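Local coordinates for protein methylocystis parvus OBBP MbnE (PDB 5ICQ) that probably binds the copper-chelating peptide methanobactin in the periplasm, as a family 5 extracellular solute-binding protein of the methanobactin transport machinery, at residues H52-A56 with A101-D105. Numbering follows the deposited sequence.
Sequences HFPYA and ARSQD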
ATOM      1  N   HIS A  52      -6.128  -0.174  25.709  1.00 15.39           N
ATOM      2  CA  HIS A  52      -6.715  -0.292  24.379  1.00 13.39           C
ATOM      3  C   HIS A  52      -5.834   0.479  23.413  1.00 15.27           C
ATOM      4  O   HIS A  52      -5.009   1.302  23.826  1.00 14.11           O
ATOM      5  CB  HIS A  52      -8.151   0.251  24.351  1.00 14.48           C
ATOM      6  CG  HIS A  52      -8.268   1.671  24.826  1.00 18.71           C
ATOM      7  ND1 HIS A  52      -8.345   2.007  26.163  1.00 18.70           N
ATOM      8  CD2 HIS A  52      -8.304   2.840  24.141  1.00 17.66           C
ATOM      9  CE1 HIS A  52      -8.417   3.323  26.280  1.00 22.81           C
ATOM     10  NE2 HIS A  52      -8.401   3.852  25.069  1.00 22.03           N
ATOM     11  N   PHE A  53      -6.010   0.206  22.124  1.00 15.37           N
ATOM     12  CA  PHE A  53      -5.304   0.991  21.115  1.00 11.45           C
ATOM     13  C   PHE A  53      -5.816   2.432  21.151  1.00 11.74           C
ATOM     14  O   PHE A  53      -7.012   2.656  21.335  1.00 12.98           O
ATOM     15  CB  PHE A  53      -5.516   0.407  19.716  1.00 11.70           C
ATOM     16  CG  PHE A  53      -4.700  -0.839  19.427  1.00 10.67           C
ATOM     17  CD1 PHE A  53      -3.760  -1.315  20.335  1.00 12.59           C
ATOM     18  CD2 PHE A  53      -4.857  -1.505  18.219  1.00 11.51           C
ATOM     19  CE1 PHE A  53      -3.002  -2.454  20.056  1.00 11.67           C
ATOM     20  CE2 PHE A  53      -4.102  -2.650  17.929  1.00  9.72           C
ATOM     21  CZ  PHE A  53      -3.174  -3.115  18.833  1.00  9.58           C
ATOM     22  N   PRO A  54      -4.946   3.428  20.959  1.00 14.85           N
ATOM     23  CA  PRO A  54      -5.373   4.821  21.189  1.00 20.93           C
ATOM     24  C   PRO A  54      -6.408   5.336  20.196  1.00 18.57           C
ATOM     25  O   PRO A  54      -7.074   6.335  20.501  1.00 18.97           O
ATOM     26  CB  PRO A  54      -4.062   5.617  21.101  1.00 24.27           C
ATOM     27  CG  PRO A  54      -3.122   4.738  20.359  1.00 28.03           C
ATOM     28  CD  PRO A  54      -3.501   3.324  20.709  1.00 23.17           C
ATOM     29  N   TYR A  55      -6.585   4.695  19.038  1.00 14.35           N
ATOM     30  CA  TYR A  55      -7.625   5.087  18.093  1.00 16.05           C
ATOM     31  C   TYR A  55      -8.896   4.253  18.233  1.00 20.02           C
ATOM     32  O   TYR A  55      -9.763   4.300  17.353  1.00 17.19           O
ATOM     33  CB  TYR A  55      -7.108   5.008  16.648  1.00 18.25           C
ATOM     34  CG  TYR A  55      -6.587   3.645  16.230  1.00 16.54           C
ATOM     35  CD1 TYR A  55      -5.314   3.228  16.603  1.00 11.98           C
ATOM     36  CD2 TYR A  55      -7.356   2.786  15.448  1.00 12.27           C
ATOM     37  CE1 TYR A  55      -4.822   1.987  16.223  1.00 10.07           C
ATOM     38  CE2 TYR A  55      -6.866   1.544  15.059  1.00 14.88           C
ATOM     39  CZ  TYR A  55      -5.602   1.157  15.458  1.00 10.88           C
ATOM     40  OH  TYR A  55      -5.098  -0.066  15.093  1.00 12.12           O
ATOM     41  N   ALA A  56      -9.006   3.454  19.282  1.00 11.37           N
ATOM     42  CA  ALA A  56     -10.259   2.804  19.621  1.00 14.60           C
ATOM     43  C   ALA A  56     -10.890   3.563  20.778  1.00 17.00           C
ATOM     44  O   ALA A  56     -10.188   4.156  21.599  1.00 14.63           O
ATOM     45  CB  ALA A  56     -10.045   1.336  20.006  1.00 13.97           C
ATOM     46  N   ALA A 101      -1.780  -8.559  16.676  1.00 10.76           N
ATOM     47  CA  ALA A 101      -2.637  -7.537  16.091  1.00 12.43           C
ATOM     48  C   ALA A 101      -1.799  -6.298  15.816  1.00 12.40           C
ATOM     49  O   ALA A 101      -1.034  -5.863  16.678  1.00 10.33           O
ATOM     50  CB  ALA A 101      -3.795  -7.197  17.040  1.00 10.40           C
ATOM     51  N   ARG A 102      -1.950  -5.720  14.633  1.00 11.75           N
ATOM     52  CA  ARG A 102      -1.153  -4.558  14.255  1.00 11.06           C
ATOM     53  C   ARG A 102      -1.848  -3.281  14.727  1.00 13.00           C
ATOM     54  O   ARG A 102      -3.035  -3.082  14.460  1.00 12.15           O
ATOM     55  CB  ARG A 102      -0.961  -4.532  12.740  1.00 11.07           C
ATOM     56  CG  ARG A 102      -0.102  -3.382  12.263  1.00 13.89           C
ATOM     57  CD  ARG A 102       0.269  -3.582  10.791  1.00 16.93           C
ATOM     58  NE  ARG A 102       1.239  -2.591  10.328  1.00 15.23           N
ATOM     59  CZ  ARG A 102       1.843  -2.644   9.143  1.00 26.26           C
ATOM     60  NH1 ARG A 102       1.585  -3.649   8.315  1.00 22.75           N
ATOM     61  NH2 ARG A 102       2.718  -1.709   8.790  1.00 19.91           N
ATOM     62  N   SER A 103      -1.128  -2.436  15.459  1.00  9.50           N
ATOM     63  CA  SER A 103      -1.651  -1.117  15.781  1.00  9.26           C
ATOM     64  C   SER A 103      -1.405  -0.189  14.604  1.00 14.78           C
ATOM     65  O   SER A 103      -0.254   0.009  14.195  1.00 15.03           O
ATOM     66  CB  SER A 103      -1.006  -0.522  17.029  1.00 11.63           C
ATOM     67  OG  SER A 103      -1.470   0.814  17.170  1.00 12.04           O
ATOM     68  N   GLN A 104      -2.477   0.390  14.066  1.00 14.72           N
ATOM     69  CA  GLN A 104      -2.311   1.336  12.972  1.00 17.03           C
ATOM     70  C   GLN A 104      -1.897   2.717  13.447  1.00 17.43           C
ATOM     71  O   GLN A 104      -1.834   3.651  12.637  1.00 18.75           O
ATOM     72  CB  GLN A 104      -3.591   1.414  12.140  1.00 17.72           C
ATOM     73  CG  GLN A 104      -3.676   0.323  11.081  1.00 27.99           C
ATOM     74  CD  GLN A 104      -2.377   0.157  10.280  1.00 37.64           C
ATOM     75  OE1 GLN A 104      -1.721   1.140   9.911  1.00 40.01           O
ATOM     76  NE2 GLN A 104      -2.005  -1.093  10.008  1.00 29.49           N
ATOM     77  N   ASP A 105      -1.606   2.872  14.731  1.00 12.92           N
ATOM     78  CA  ASP A 105      -1.076   4.130  15.241  1.00 14.60           C
ATOM     79  C   ASP A 105       0.446   4.213  15.178  1.00 13.47           C
ATOM     80  O   ASP A 105       1.013   5.244  15.561  1.00 13.56           O
ATOM     81  CB  ASP A 105      -1.535   4.348  16.680  1.00 19.97           C
ATOM     82  CG  ASP A 105      -1.893   5.789  16.954  1.00 22.75           C
ATOM     83  OD1 ASP A 105      -2.501   6.434  16.067  1.00 20.68           O
ATOM     84  OD2 ASP A 105      -1.559   6.273  18.046  1.00 29.66           O
TER
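Tyr55 reaches from a type I turn spanning Phe53 to Ala56 to the backbone of Gln104. A chi1 of 57° tucks CG between the two backbone branches at CA, which directs the ring at the 101-105 segment. From CB outward, Tyr55 CD1 packs on Asp105 CB at 3.9 Å. Next along the same edge, Tyr55 CE1 meets Ser103 OG at 3.7 Å, the serine oxygen lying in the ring plane. CZ touches Gln104 CB, and Tyr55 OH accepts a nearly straight hydrogen bond from Gln104 N (2.9 Å, N-H...O angle 175°).

Ser103 faces two aromatic groups. Its CB stands over one face of the Phe53 ring in a CH-pi contact, 3.9 Å from the centroid, while Ala101 O lies near the plane at the ring's edge. With the hydroxyl oxygen anti to the backbone N (chi1 174°), Ser103 OG accepts from Asp105 N at 3.2 Å, forming an ST turn. Pro54 CG completes the contact by packing against Asp105 OD2 at 3.2 Å. The carboxylate is held by a salt bridge from OD2 to Arg589 and a hydrogen bond from OD1 to Arg592 N.

The contact thus joins the loop between strands 38-39 and 65-71 to the segment 101-105, whose strand pairs antiparallel with 109-120. Two side-chain oxygens, Tyr55 OH and Ser103 OG, accept from consecutive backbone amides, so the amide hydrogens of Gln104 and Asp105 each have a side-chain acceptor, while both aromatic rings pack against atoms of Ser103.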